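Local atomic coordinates of At4g34840 (Arabidopsis thaliana, PDB entry 3BSF), a protein that belongs to the phosphorylase superfamily and is a nucleosidase-type protein with an alpha/beta fold built round a mixed beta sheet. Residues Gly54-Asn62 / Val242-Cys250; Tyr87-Ile98 / Val196-Ile205. All coordinates share one frame; numbering follows the deposited sequence.

Contact 1: Gly54-Asn62 / Val242-Cys250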
ATOM      1  N   GLY A  54      23.740  -1.045 -13.062  1.00 66.52           N
ATOM      2  CA  GLY A  54      24.736  -1.798 -13.787  1.00 68.29           C
ATOM      3  C   GLY A  54      24.382  -1.915 -15.252  1.00 69.85           C
ATOM      4  O   GLY A  54      23.218  -1.766 -15.626  1.00 70.16           O
ATOM      5  N   MET A  55      25.386  -2.175 -16.084  1.00 70.87           N
ATOM      6  CA  MET A  55      25.175  -2.314 -17.517  1.00 72.71           C
ATOM      7  C   MET A  55      25.545  -3.714 -18.007  1.00 73.36           C
ATOM      8  O   MET A  55      26.714  -4.010 -18.236  1.00 74.37           O
ATOM      9  CB  MET A  55      25.984  -1.251 -18.288  1.00 73.05           C
ATOM     10  CG  MET A  55      25.158  -0.052 -18.796  1.00 74.07           C
ATOM     11  SD  MET A  55      24.484   1.066 -17.500  1.00 77.45           S
ATOM     12  CE  MET A  55      24.887   2.643 -18.187  1.00 75.22           C
ATOM     13  N   TYR A  56      24.540  -4.574 -18.156  1.00 73.18           N
ATOM     14  CA  TYR A  56      24.749  -5.931 -18.643  1.00 72.81           C
ATOM     15  C   TYR A  56      24.480  -5.878 -20.136  1.00 72.16           C
ATOM     16  O   TYR A  56      23.362  -5.593 -20.560  1.00 70.92           O
ATOM     17  CB  TYR A  56      23.782  -6.903 -17.966  1.00 74.49           C
ATOM     18  CG  TYR A  56      23.903  -8.337 -18.439  1.00 75.70           C
ATOM     19  CD1 TYR A  56      24.923  -9.170 -17.974  1.00 75.89           C
ATOM     20  CD2 TYR A  56      22.997  -8.863 -19.360  1.00 76.56           C
ATOM     21  CE1 TYR A  56      25.037 -10.499 -18.418  1.00 76.85           C
ATOM     22  CE2 TYR A  56      23.097 -10.184 -19.813  1.00 77.49           C
ATOM     23  CZ  TYR A  56      24.117 -11.000 -19.342  1.00 77.89           C
ATOM     24  OH  TYR A  56      24.213 -12.301 -19.808  1.00 76.75           O
ATOM     25  N   LYS A  57      25.514  -6.163 -20.923  1.00 73.09           N
ATOM     26  CA  LYS A  57      25.430  -6.102 -22.378  1.00 73.51           C
ATOM     27  C   LYS A  57      24.798  -4.775 -22.783  1.00 73.75           C
ATOM     28  O   LYS A  57      25.288  -3.706 -22.421  1.00 74.64           O
ATOM     29  CB  LYS A  57      24.627  -7.279 -22.933  1.00 73.20           C
ATOM     30  CG  LYS A  57      25.394  -8.580 -22.864  1.00 73.17           C
ATOM     31  CD  LYS A  57      24.653  -9.723 -23.523  1.00 73.77           C
ATOM     32  CE  LYS A  57      25.480 -11.005 -23.442  1.00 74.30           C
ATOM     33  NZ  LYS A  57      24.840 -12.173 -24.125  1.00 74.72           N
ATOM     34  N   ASP A  58      23.699  -4.830 -23.513  1.00 73.63           N
ATOM     35  CA  ASP A  58      23.060  -3.594 -23.938  1.00 73.53           C
ATOM     36  C   ASP A  58      21.851  -3.257 -23.073  1.00 71.44           C
ATOM     37  O   ASP A  58      20.809  -2.840 -23.586  1.00 71.67           O
ATOM     38  CB  ASP A  58      22.654  -3.720 -25.409  1.00 76.14           C
ATOM     39  CG  ASP A  58      23.862  -3.828 -26.338  1.00 77.94           C
ATOM     40  OD1 ASP A  58      25.003  -3.955 -25.822  1.00 76.78           O
ATOM     41  OD2 ASP A  58      23.666  -3.784 -27.582  1.00 79.11           O
ATOM     42  N   LEU A  59      22.002  -3.422 -21.762  1.00 68.72           N
ATOM     43  CA  LEU A  59      20.907  -3.161 -20.840  1.00 66.15           C
ATOM     44  C   LEU A  59      21.336  -2.481 -19.550  1.00 64.61           C
ATOM     45  O   LEU A  59      22.278  -2.908 -18.898  1.00 63.92           O
ATOM     46  CB  LEU A  59      20.212  -4.472 -20.466  1.00 67.18           C
ATOM     47  CG  LEU A  59      19.746  -5.474 -21.527  1.00 66.93           C
ATOM     48  CD1 LEU A  59      19.192  -6.685 -20.796  1.00 67.82           C
ATOM     49  CD2 LEU A  59      18.687  -4.872 -22.447  1.00 66.51           C
ATOM     50  N   ASN A  60      20.622  -1.424 -19.183  1.00 63.92           N
ATOM     51  CA  ASN A  60      20.888  -0.706 -17.944  1.00 61.82           C
ATOM     52  C   ASN A  60      20.005  -1.355 -16.896  1.00 59.28           C
ATOM     53  O   ASN A  60      18.827  -1.022 -16.768  1.00 57.66           O
ATOM     54  CB  ASN A  60      20.501   0.762 -18.069  1.00 64.01           C
ATOM     55  CG  ASN A  60      21.159   1.424 -19.236  1.00 64.75           C
ATOM     56  OD1 ASN A  60      22.378   1.506 -19.302  1.00 66.30           O
ATOM     57  ND2 ASN A  60      20.356   1.898 -20.173  1.00 66.35           N
ATOM     58  N   ILE A  61      20.574  -2.290 -16.154  1.00 57.53           N
ATOM     59  CA  ILE A  61      19.824  -2.976 -15.119  1.00 56.43           C
ATOM     60  C   ILE A  61      19.868  -2.196 -13.797  1.00 54.95           C
ATOM     61  O   ILE A  61      20.942  -1.794 -13.338  1.00 53.67           O
ATOM     62  CB  ILE A  61      20.390  -4.396 -14.886  1.00 57.05           C
ATOM     63  CG1 ILE A  61      20.831  -5.016 -16.222  1.00 56.15           C
ATOM     64  CG2 ILE A  61      19.337  -5.263 -14.194  1.00 57.16           C
ATOM     65  CD1 ILE A  61      19.730  -5.162 -17.251  1.00 55.56           C
ATOM     66  N   ASN A  62      18.694  -1.969 -13.209  1.00 53.70           N
ATOM     67  CA  ASN A  62      18.582  -1.263 -11.937  1.00 52.60           C
ATOM     68  C   ASN A  62      17.734  -2.085 -10.991  1.00 52.04           C
ATOM     69  O   ASN A  62      16.591  -2.403 -11.301  1.00 52.88           O
ATOM     70  CB  ASN A  62      17.926   0.107 -12.108  1.00 52.35           C
ATOM     71  CG  ASN A  62      18.819   1.096 -12.825  1.00 54.42           C
ATOM     72  OD1 ASN A  62      19.049   0.992 -14.031  1.00 55.56           O
ATOM     73  ND2 ASN A  62      19.336   2.065 -12.082  1.00 54.98           N
ATOM     74  N   VAL A 242      17.021 -14.744 -17.942  1.00 59.91           N
ATOM     75  CA  VAL A 242      15.887 -13.939 -18.414  1.00 58.81           C
ATOM     76  C   VAL A 242      16.437 -12.617 -18.968  1.00 58.76           C
ATOM     77  O   VAL A 242      16.019 -12.165 -20.033  1.00 58.15           O
ATOM     78  CB  VAL A 242      14.884 -13.609 -17.266  1.00 57.60           C
ATOM     79  CG1 VAL A 242      13.739 -12.768 -17.796  1.00 54.91           C
ATOM     80  CG2 VAL A 242      14.347 -14.879 -16.664  1.00 58.05           C
ATOM     81  N   ILE A 243      17.376 -12.016 -18.231  1.00 59.07           N
ATOM     82  CA  ILE A 243      18.010 -10.751 -18.619  1.00 59.62           C
ATOM     83  C   ILE A 243      18.735 -10.987 -19.916  1.00 60.09           C
ATOM     84  O   ILE A 243      18.693 -10.169 -20.840  1.00 58.55           O
ATOM     85  CB  ILE A 243      19.086 -10.289 -17.605  1.00 59.55           C
ATOM     86  CG1 ILE A 243      18.449  -9.881 -16.276  1.00 58.92           C
ATOM     87  CG2 ILE A 243      19.851  -9.110 -18.186  1.00 61.04           C
ATOM     88  CD1 ILE A 243      19.454  -9.426 -15.231  1.00 58.54           C
ATOM     89  N   ASP A 244      19.425 -12.120 -19.941  1.00 61.33           N
ATOM     90  CA  ASP A 244      20.197 -12.563 -21.088  1.00 62.68           C
ATOM     91  C   ASP A 244      19.330 -12.704 -22.361  1.00 62.12           C
ATOM     92  O   ASP A 244      19.782 -12.388 -23.467  1.00 61.36           O
ATOM     93  CB  ASP A 244      20.844 -13.903 -20.735  1.00 65.12           C
ATOM     94  CG  ASP A 244      21.891 -14.318 -21.730  1.00 68.16           C
ATOM     95  OD1 ASP A 244      22.050 -15.544 -21.948  1.00 69.14           O
ATOM     96  OD2 ASP A 244      22.562 -13.415 -22.281  1.00 70.71           O
ATOM     97  N   PHE A 245      18.091 -13.180 -22.190  1.00 61.06           N
ATOM     98  CA  PHE A 245      17.142 -13.389 -23.288  1.00 59.11           C
ATOM     99  C   PHE A 245      16.595 -12.082 -23.836  1.00 58.22           C
ATOM    100  O   PHE A 245      16.400 -11.944 -25.042  1.00 57.78           O
ATOM    101  CB  PHE A 245      15.971 -14.254 -22.801  1.00 60.85           C
ATOM    102  CG  PHE A 245      14.813 -14.337 -23.777  1.00 62.05           C
ATOM    103  CD1 PHE A 245      14.852 -15.211 -24.856  1.00 62.23           C
ATOM    104  CD2 PHE A 245      13.689 -13.522 -23.624  1.00 62.36           C
ATOM    105  CE1 PHE A 245      13.793 -15.270 -25.774  1.00 61.85           C
ATOM    106  CE2 PHE A 245      12.626 -13.577 -24.538  1.00 62.83           C
ATOM    107  CZ  PHE A 245      12.680 -14.451 -25.613  1.00 61.52           C
ATOM    108  N   ILE A 246      16.330 -11.136 -22.937  1.00 56.67           N
ATOM    109  CA  ILE A 246      15.794  -9.836 -23.311  1.00 55.43           C
ATOM    110  C   ILE A 246      16.825  -8.991 -24.045  1.00 55.21           C
ATOM    111  O   ILE A 246      16.508  -8.359 -25.049  1.00 55.68           O
ATOM    112  CB  ILE A 246      15.321  -9.054 -22.067  1.00 54.30           C
ATOM    113  CG1 ILE A 246      14.197  -9.818 -21.376  1.00 52.02           C
ATOM    114  CG2 ILE A 246      14.892  -7.636 -22.460  1.00 53.94           C
ATOM    115  CD1 ILE A 246      13.885  -9.307 -19.994  1.00 50.70           C
ATOM    116  N   SER A 247      18.054  -8.985 -23.535  1.00 55.47           N
ATOM    117  CA  SER A 247      19.142  -8.201 -24.116  1.00 56.16           C
ATOM    118  C   SER A 247      19.148  -8.271 -25.643  1.00 56.53           C
ATOM    119  O   SER A 247      19.330  -9.340 -26.231  1.00 56.09           O
ATOM    120  CB  SER A 247      20.491  -8.680 -23.567  1.00 56.54           C
ATOM    121  OG  SER A 247      21.528  -7.771 -23.900  1.00 58.71           O
ATOM    122  N   GLY A 248      18.928  -7.126 -26.280  1.00 55.92           N
ATOM    123  CA  GLY A 248      18.917  -7.088 -27.726  1.00 54.00           C
ATOM    124  C   GLY A 248      17.549  -7.061 -28.369  1.00 53.44           C
ATOM    125  O   GLY A 248      17.421  -6.664 -29.519  1.00 52.36           O
ATOM    126  N   LYS A 249      16.523  -7.456 -27.632  1.00 55.01           N
ATOM    127  CA  LYS A 249      15.160  -7.490 -28.173  1.00 58.35           C
ATOM    128  C   LYS A 249      14.284  -6.231 -27.985  1.00 59.18           C
ATOM    129  O   LYS A 249      14.674  -5.283 -27.306  1.00 59.29           O
ATOM    130  CB  LYS A 249      14.427  -8.698 -27.582  1.00 60.01           C
ATOM    131  CG  LYS A 249      14.956 -10.042 -28.069  1.00 60.32           C
ATOM    132  CD  LYS A 249      14.390 -11.184 -27.265  1.00 60.64           C
ATOM    133  CE  LYS A 249      14.538 -12.482 -28.010  1.00 61.32           C
ATOM    134  NZ  LYS A 249      13.617 -12.517 -29.181  1.00 63.60           N
ATOM    135  N   CYS A 250      13.109  -6.231 -28.617  1.00 59.93           N
ATOM    136  CA  CYS A 250      12.139  -5.135 -28.491  1.00 61.02           C
ATOM    137  C   CYS A 250      11.035  -5.663 -27.599  1.00 60.04           C
ATOM    138  O   CYS A 250      10.914  -6.874 -27.415  1.00 60.08           O
ATOM    139  CB  CYS A 250      11.540  -4.736 -29.846  1.00 62.77           C
ATOM    140  SG  CYS A 250      12.676  -3.792 -30.905  1.00 67.79           S
TER
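The apolar centre of this contact is the CG2 methyl of I243, which three side chains of the strand pair approach. The Y56 ring brings CD2 to within 3.4 Å of I243 CG2, L59 reaches the same methyl with CD1 at 3.6 Å, and I61 arrives from farther along its strand, its CD1 4.1 Å from I243 CG2. Because CG2 of I243 stands anti to the backbone N, this branch is sent out from the helix toward the strands; a beta-branched residue suits the place, since CG1 leaves in another direction. F18, L29 and L33 close in round I243 as well. One turn on, S247 lies over the leucine, its CB 3.7 Å from L59 CD1. S247 is the first residue to leave the helix, and a small side chain lets the hairpin turn come close. G248 then takes a positive phi in the type II turn from I246 to K249, where any CB would press on the carbonyl O of S247.

Toward the solvent side the contact becomes polar. With CG of Y56 anti to its backbone N (chi1 178°), the ring reaches across to the side of the helix, where Y56 OH makes a weak hydrogen bond of 3.2 Å to D244 OD2. Ring and carboxylate planes stand 80° apart. K57 runs out extended, its CG above one face of the Y56 ring, near the ring's margin, and its NZ forms a salt bridge of 3.2 Å with D244 OD2. A single carboxylate oxygen thus receives both donors, and the lysine would probably favour its negative charge. The whole is a two-residue beta hairpin, closed by a type II' turn from Y56 to L59, packed on the C-terminal end of helix 227-246 in an alpha/beta fold.

Contact 2: Tyr87-Ile98 / Val196-Ile205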
ATOM      1  N   TYR A  87       6.540   3.442  -7.627  1.00 48.28           N
ATOM      2  CA  TYR A  87       6.115   4.752  -8.125  1.00 46.62           C
ATOM      3  C   TYR A  87       7.373   5.596  -8.343  1.00 47.20           C
ATOM      4  O   TYR A  87       7.670   6.039  -9.457  1.00 46.62           O
ATOM      5  CB  TYR A  87       5.223   5.413  -7.074  1.00 45.67           C
ATOM      6  CG  TYR A  87       4.771   6.830  -7.369  1.00 47.24           C
ATOM      7  CD1 TYR A  87       3.663   7.087  -8.188  1.00 46.86           C
ATOM      8  CD2 TYR A  87       5.410   7.917  -6.769  1.00 46.06           C
ATOM      9  CE1 TYR A  87       3.202   8.395  -8.384  1.00 46.74           C
ATOM     10  CE2 TYR A  87       4.959   9.218  -6.958  1.00 45.75           C
ATOM     11  CZ  TYR A  87       3.855   9.454  -7.760  1.00 46.84           C
ATOM     12  OH  TYR A  87       3.400  10.744  -7.914  1.00 46.84           O
ATOM     13  N   ALA A  88       8.113   5.792  -7.253  1.00 46.59           N
ATOM     14  CA  ALA A  88       9.332   6.577  -7.249  1.00 44.55           C
ATOM     15  C   ALA A  88      10.314   6.161  -8.319  1.00 44.84           C
ATOM     16  O   ALA A  88      10.883   7.010  -8.986  1.00 46.98           O
ATOM     17  CB  ALA A  88       9.975   6.493  -5.904  1.00 43.23           C
ATOM     18  N   SER A  89      10.527   4.864  -8.484  1.00 44.28           N
ATOM     19  CA  SER A  89      11.459   4.379  -9.495  1.00 44.57           C
ATOM     20  C   SER A  89      10.975   4.737 -10.900  1.00 45.44           C
ATOM     21  O   SER A  89      11.740   5.240 -11.737  1.00 44.93           O
ATOM     22  CB  SER A  89      11.609   2.869  -9.376  1.00 44.40           C
ATOM     23  OG  SER A  89      11.953   2.536  -8.045  1.00 46.83           O
ATOM     24  N   ILE A  90       9.701   4.463 -11.161  1.00 45.26           N
ATOM     25  CA  ILE A  90       9.120   4.775 -12.450  1.00 44.60           C
ATOM     26  C   ILE A  90       9.397   6.244 -12.761  1.00 43.92           C
ATOM     27  O   ILE A  90      10.046   6.564 -13.743  1.00 45.38           O
ATOM     28  CB  ILE A  90       7.592   4.515 -12.441  1.00 45.25           C
ATOM     29  CG1 ILE A  90       7.317   3.015 -12.634  1.00 45.15           C
ATOM     30  CG2 ILE A  90       6.900   5.384 -13.486  1.00 44.65           C
ATOM     31  CD1 ILE A  90       5.818   2.625 -12.574  1.00 43.84           C
ATOM     32  N   LEU A  91       8.933   7.139 -11.905  1.00 43.28           N
ATOM     33  CA  LEU A  91       9.143   8.555 -12.144  1.00 43.29           C
ATOM     34  C   LEU A  91      10.607   8.901 -12.238  1.00 44.09           C
ATOM     35  O   LEU A  91      11.007   9.669 -13.105  1.00 44.11           O
ATOM     36  CB  LEU A  91       8.489   9.388 -11.046  1.00 42.28           C
ATOM     37  CG  LEU A  91       6.975   9.197 -10.950  1.00 42.97           C
ATOM     38  CD1 LEU A  91       6.395  10.130  -9.884  1.00 40.34           C
ATOM     39  CD2 LEU A  91       6.345   9.430 -12.338  1.00 39.50           C
ATOM     40  N   ALA A  92      11.414   8.331 -11.353  1.00 45.64           N
ATOM     41  CA  ALA A  92      12.837   8.620 -11.362  1.00 46.14           C
ATOM     42  C   ALA A  92      13.516   8.037 -12.579  1.00 47.73           C
ATOM     43  O   ALA A  92      13.507   8.643 -13.650  1.00 48.62           O
ATOM     44  CB  ALA A  92      13.505   8.111 -10.089  1.00 44.00           C
ATOM     45  N   ILE A  93      14.090   6.854 -12.422  1.00 50.74           N
ATOM     46  CA  ILE A  93      14.822   6.228 -13.511  1.00 54.03           C
ATOM     47  C   ILE A  93      13.924   5.577 -14.542  1.00 55.85           C
ATOM     48  O   ILE A  93      14.128   4.423 -14.908  1.00 57.55           O
ATOM     49  CB  ILE A  93      15.864   5.196 -12.957  1.00 54.27           C
ATOM     50  CG1 ILE A  93      15.225   4.311 -11.887  1.00 54.16           C
ATOM     51  CG2 ILE A  93      17.079   5.935 -12.371  1.00 53.97           C
ATOM     52  CD1 ILE A  93      16.212   3.376 -11.190  1.00 54.45           C
ATOM     53  N   GLN A  94      12.944   6.341 -15.010  1.00 57.61           N
ATOM     54  CA  GLN A  94      11.967   5.894 -16.003  1.00 60.19           C
ATOM     55  C   GLN A  94      12.420   4.698 -16.839  1.00 60.56           C
ATOM     56  O   GLN A  94      13.124   4.863 -17.834  1.00 60.06           O
ATOM     57  CB  GLN A  94      11.619   7.052 -16.921  1.00 63.01           C
ATOM     58  CG  GLN A  94      10.555   6.699 -17.919  1.00 67.93           C
ATOM     59  CD  GLN A  94       9.849   7.921 -18.441  1.00 69.93           C
ATOM     60  OE1 GLN A  94       9.583   8.859 -17.679  1.00 69.31           O
ATOM     61  NE2 GLN A  94       9.521   7.921 -19.741  1.00 71.90           N
ATOM     62  N   PRO A  95      11.990   3.474 -16.461  1.00 60.89           N
ATOM     63  CA  PRO A  95      12.372   2.256 -17.174  1.00 59.63           C
ATOM     64  C   PRO A  95      11.488   1.885 -18.355  1.00 60.38           C
ATOM     65  O   PRO A  95      10.359   2.368 -18.486  1.00 60.16           O
ATOM     66  CB  PRO A  95      12.304   1.211 -16.085  1.00 58.44           C
ATOM     67  CG  PRO A  95      11.044   1.607 -15.386  1.00 59.15           C
ATOM     68  CD  PRO A  95      11.162   3.131 -15.286  1.00 60.35           C
ATOM     69  N   ASP A  96      12.024   1.011 -19.204  1.00 60.30           N
ATOM     70  CA  ASP A  96      11.309   0.523 -20.366  1.00 60.66           C
ATOM     71  C   ASP A  96      10.537  -0.706 -19.915  1.00 60.20           C
ATOM     72  O   ASP A  96       9.425  -0.971 -20.370  1.00 60.23           O
ATOM     73  CB  ASP A  96      12.280   0.108 -21.477  1.00 62.49           C
ATOM     74  CG  ASP A  96      12.955   1.295 -22.161  1.00 64.51           C
ATOM     75  OD1 ASP A  96      12.248   2.268 -22.514  1.00 64.83           O
ATOM     76  OD2 ASP A  96      14.193   1.238 -22.363  1.00 65.29           O
ATOM     77  N   LEU A  97      11.139  -1.446 -18.995  1.00 59.57           N
ATOM     78  CA  LEU A  97      10.535  -2.670 -18.492  1.00 59.42           C
ATOM     79  C   LEU A  97      10.798  -2.843 -17.004  1.00 59.91           C
ATOM     80  O   LEU A  97      11.940  -2.797 -16.548  1.00 60.31           O
ATOM     81  CB  LEU A  97      11.111  -3.859 -19.252  1.00 56.65           C
ATOM     82  CG  LEU A  97      10.654  -5.262 -18.902  1.00 56.33           C
ATOM     83  CD1 LEU A  97       9.206  -5.480 -19.329  1.00 55.75           C
ATOM     84  CD2 LEU A  97      11.577  -6.233 -19.627  1.00 56.98           C
ATOM     85  N   ILE A  98       9.734  -3.037 -16.244  1.00 59.76           N
ATOM     86  CA  ILE A  98       9.887  -3.238 -14.822  1.00 60.21           C
ATOM     87  C   ILE A  98       9.533  -4.687 -14.477  1.00 59.57           C
ATOM     88  O   ILE A  98       8.520  -5.226 -14.925  1.00 59.18           O
ATOM     89  CB  ILE A  98       9.022  -2.232 -14.029  1.00 61.20           C
ATOM     90  CG1 ILE A  98       8.711  -2.788 -12.643  1.00 62.52           C
ATOM     91  CG2 ILE A  98       7.761  -1.903 -14.798  1.00 62.22           C
ATOM     92  CD1 ILE A  98       7.814  -1.888 -11.838  1.00 64.52           C
ATOM     93  N   VAL A 196       0.743   0.013  -9.684  1.00 47.62           N
ATOM     94  CA  VAL A 196       1.422   1.258  -9.985  1.00 47.61           C
ATOM     95  C   VAL A 196       1.896   1.304 -11.429  1.00 48.16           C
ATOM     96  O   VAL A 196       1.537   2.220 -12.175  1.00 49.61           O
ATOM     97  CB  VAL A 196       2.627   1.502  -9.037  1.00 46.84           C
ATOM     98  CG1 VAL A 196       3.315   2.795  -9.400  1.00 46.03           C
ATOM     99  CG2 VAL A 196       2.158   1.571  -7.593  1.00 46.50           C
ATOM    100  N   ALA A 197       2.687   0.316 -11.834  1.00 48.21           N
ATOM    101  CA  ALA A 197       3.211   0.276 -13.198  1.00 48.40           C
ATOM    102  C   ALA A 197       2.104   0.367 -14.249  1.00 49.42           C
ATOM    103  O   ALA A 197       2.321   0.876 -15.355  1.00 48.41           O
ATOM    104  CB  ALA A 197       4.019  -0.984 -13.397  1.00 48.16           C
ATOM    105  N   ASP A 198       0.920  -0.125 -13.890  1.00 51.43           N
ATOM    106  CA  ASP A 198      -0.247  -0.126 -14.771  1.00 53.16           C
ATOM    107  C   ASP A 198      -0.831   1.285 -14.988  1.00 53.07           C
ATOM    108  O   ASP A 198      -1.445   1.552 -16.027  1.00 51.47           O
ATOM    109  CB  ASP A 198      -1.330  -1.052 -14.195  1.00 56.25           C
ATOM    110  CG  ASP A 198      -2.514  -1.229 -15.134  1.00 60.76           C
ATOM    111  OD1 ASP A 198      -2.335  -1.913 -16.167  1.00 64.92           O
ATOM    112  OD2 ASP A 198      -3.620  -0.687 -14.851  1.00 61.19           O
ATOM    113  N   ILE A 199      -0.650   2.182 -14.013  1.00 53.28           N
ATOM    114  CA  ILE A 199      -1.168   3.540 -14.155  1.00 53.08           C
ATOM    115  C   ILE A 199      -0.265   4.290 -15.138  1.00 54.00           C
ATOM    116  O   ILE A 199      -0.753   5.047 -15.977  1.00 53.76           O
ATOM    117  CB  ILE A 199      -1.255   4.291 -12.788  1.00 51.59           C
ATOM    118  CG1 ILE A 199       0.026   5.050 -12.501  1.00 53.94           C
ATOM    119  CG2 ILE A 199      -1.483   3.316 -11.657  1.00 52.50           C
ATOM    120  CD1 ILE A 199      -0.082   6.543 -12.766  1.00 55.75           C
ATOM    121  N   PHE A 200       1.047   4.063 -15.045  1.00 54.17           N
ATOM    122  CA  PHE A 200       1.996   4.698 -15.964  1.00 53.83           C
ATOM    123  C   PHE A 200       2.127   3.807 -17.183  1.00 53.65           C
ATOM    124  O   PHE A 200       3.032   3.971 -17.983  1.00 55.07           O
ATOM    125  CB  PHE A 200       3.390   4.873 -15.327  1.00 53.21           C
ATOM    126  CG  PHE A 200       3.408   5.825 -14.177  1.00 52.96           C
ATOM    127  CD1 PHE A 200       3.221   5.373 -12.881  1.00 53.95           C
ATOM    128  CD2 PHE A 200       3.529   7.186 -14.401  1.00 52.91           C
ATOM    129  CE1 PHE A 200       3.144   6.270 -11.821  1.00 55.89           C
ATOM    130  CE2 PHE A 200       3.452   8.093 -13.359  1.00 54.56           C
ATOM    131  CZ  PHE A 200       3.258   7.639 -12.063  1.00 56.23           C
ATOM    132  N   LYS A 201       1.221   2.848 -17.307  1.00 53.62           N
ATOM    133  CA  LYS A 201       1.222   1.914 -18.422  1.00 53.76           C
ATOM    134  C   LYS A 201       2.600   1.427 -18.895  1.00 52.58           C
ATOM    135  O   LYS A 201       2.873   1.409 -20.090  1.00 53.32           O
ATOM    136  CB  LYS A 201       0.462   2.522 -19.602  1.00 55.53           C
ATOM    137  CG  LYS A 201      -0.999   2.097 -19.705  1.00 58.29           C
ATOM    138  CD  LYS A 201      -1.893   2.710 -18.623  1.00 61.47           C
ATOM    139  CE  LYS A 201      -3.352   2.233 -18.785  1.00 63.25           C
ATOM    140  NZ  LYS A 201      -4.321   2.903 -17.849  1.00 65.04           N
ATOM    141  N   VAL A 202       3.463   1.026 -17.970  1.00 50.39           N
ATOM    142  CA  VAL A 202       4.779   0.527 -18.352  1.00 49.37           C
ATOM    143  C   VAL A 202       4.812  -1.009 -18.295  1.00 49.93           C
ATOM    144  O   VAL A 202       4.264  -1.618 -17.362  1.00 49.75           O
ATOM    145  CB  VAL A 202       5.897   1.131 -17.435  1.00 49.58           C
ATOM    146  CG1 VAL A 202       5.359   1.372 -16.038  1.00 50.81           C
ATOM    147  CG2 VAL A 202       7.110   0.202 -17.376  1.00 48.20           C
ATOM    148  N   PRO A 203       5.436  -1.657 -19.308  1.00 48.90           N
ATOM    149  CA  PRO A 203       5.560  -3.122 -19.402  1.00 48.17           C
ATOM    150  C   PRO A 203       6.006  -3.717 -18.079  1.00 47.98           C
ATOM    151  O   PRO A 203       6.977  -3.247 -17.486  1.00 49.27           O
ATOM    152  CB  PRO A 203       6.599  -3.298 -20.494  1.00 47.08           C
ATOM    153  CG  PRO A 203       6.249  -2.214 -21.418  1.00 47.27           C
ATOM    154  CD  PRO A 203       6.055  -1.022 -20.481  1.00 47.04           C
ATOM    155  N   THR A 204       5.320  -4.762 -17.627  1.00 47.05           N
ATOM    156  CA  THR A 204       5.638  -5.345 -16.337  1.00 46.61           C
ATOM    157  C   THR A 204       5.652  -6.868 -16.304  1.00 47.49           C
ATOM    158  O   THR A 204       4.796  -7.529 -16.873  1.00 47.75           O
ATOM    159  CB  THR A 204       4.634  -4.810 -15.285  1.00 46.84           C
ATOM    160  OG1 THR A 204       5.187  -4.945 -13.972  1.00 45.47           O
ATOM    161  CG2 THR A 204       3.292  -5.562 -15.385  1.00 47.92           C
ATOM    162  N   ILE A 205       6.634  -7.424 -15.610  1.00 49.18           N
ATOM    163  CA  ILE A 205       6.762  -8.875 -15.488  1.00 49.49           C
ATOM    164  C   ILE A 205       6.974  -9.283 -14.022  1.00 49.99           C
ATOM    165  O   ILE A 205       7.684  -8.596 -13.268  1.00 49.51           O
ATOM    166  CB  ILE A 205       7.943  -9.376 -16.328  1.00 49.12           C
ATOM    167  CG1 ILE A 205       7.696  -9.040 -17.791  1.00 47.88           C
ATOM    168  CG2 ILE A 205       8.120 -10.874 -16.147  1.00 49.61           C
ATOM    169  CD1 ILE A 205       8.796  -9.501 -18.690  1.00 50.22           C
TER
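I98 gives and receives the two main bonds of a parallel strand pairing. Its N donates almost straight to P203 O (3.0 Å, 175°), and its O accepts I205 N at 3.0 Å. T204, bracketed by these bonds, adds a weak hydrogen bond from OG1 to I98 O, and its CA-H points to that oxygen too. P203 has no N-H; its ring carbons pack on D96 O, CD nearest.

I98 CG2 meets V202 CG2 and A197 CB, while L97 CD1 lies 3.6 Å from P203 CB. In I90 the extended CG1 branch (chi2 177°) carries CD1 to A197 CA and V202 CG1, where helix 190-199 ends. I90 CG2, anti to the backbone N, makes a CH-pi contact over one face of F200, 3.8 Å from the ring centroid; I199 CD1 covers the opposite face. The Y87 ring crosses F200 obliquely, planes at 61°, with CE1 at the phenylalanine's edge. K201, at positive phi, is the C-prime residue of a Schellman motif (V202 N to A197 O).

Strand 15-19 borders strand 97-106, with D96 OD2 bonded to S14 N, while P44 and E46 of the second subunit pack on Y87 and F200.

Overall arrangement
The centres of the two contacts lie about 16 Å apart, and both reach the same mixed sheet. Along the chain contact 2 is nested within the loop closed by contact 1: strand 59-65 leads on to helix 79-91, and strand 204-213 is followed by helix 227-246. Strand 15-19 runs between strands 59-65 and 97-106, parallel to both, and so joins the two regions. They also touch directly, N62 against I93 and I246 against L97. Contact 1 thus ties the C-terminal helix to the hairpin at the sheet's periphery, while contact 2 joins two helix-to-strand units, pairs two parallel strands deeper in the fold and lies beside the dimer partner.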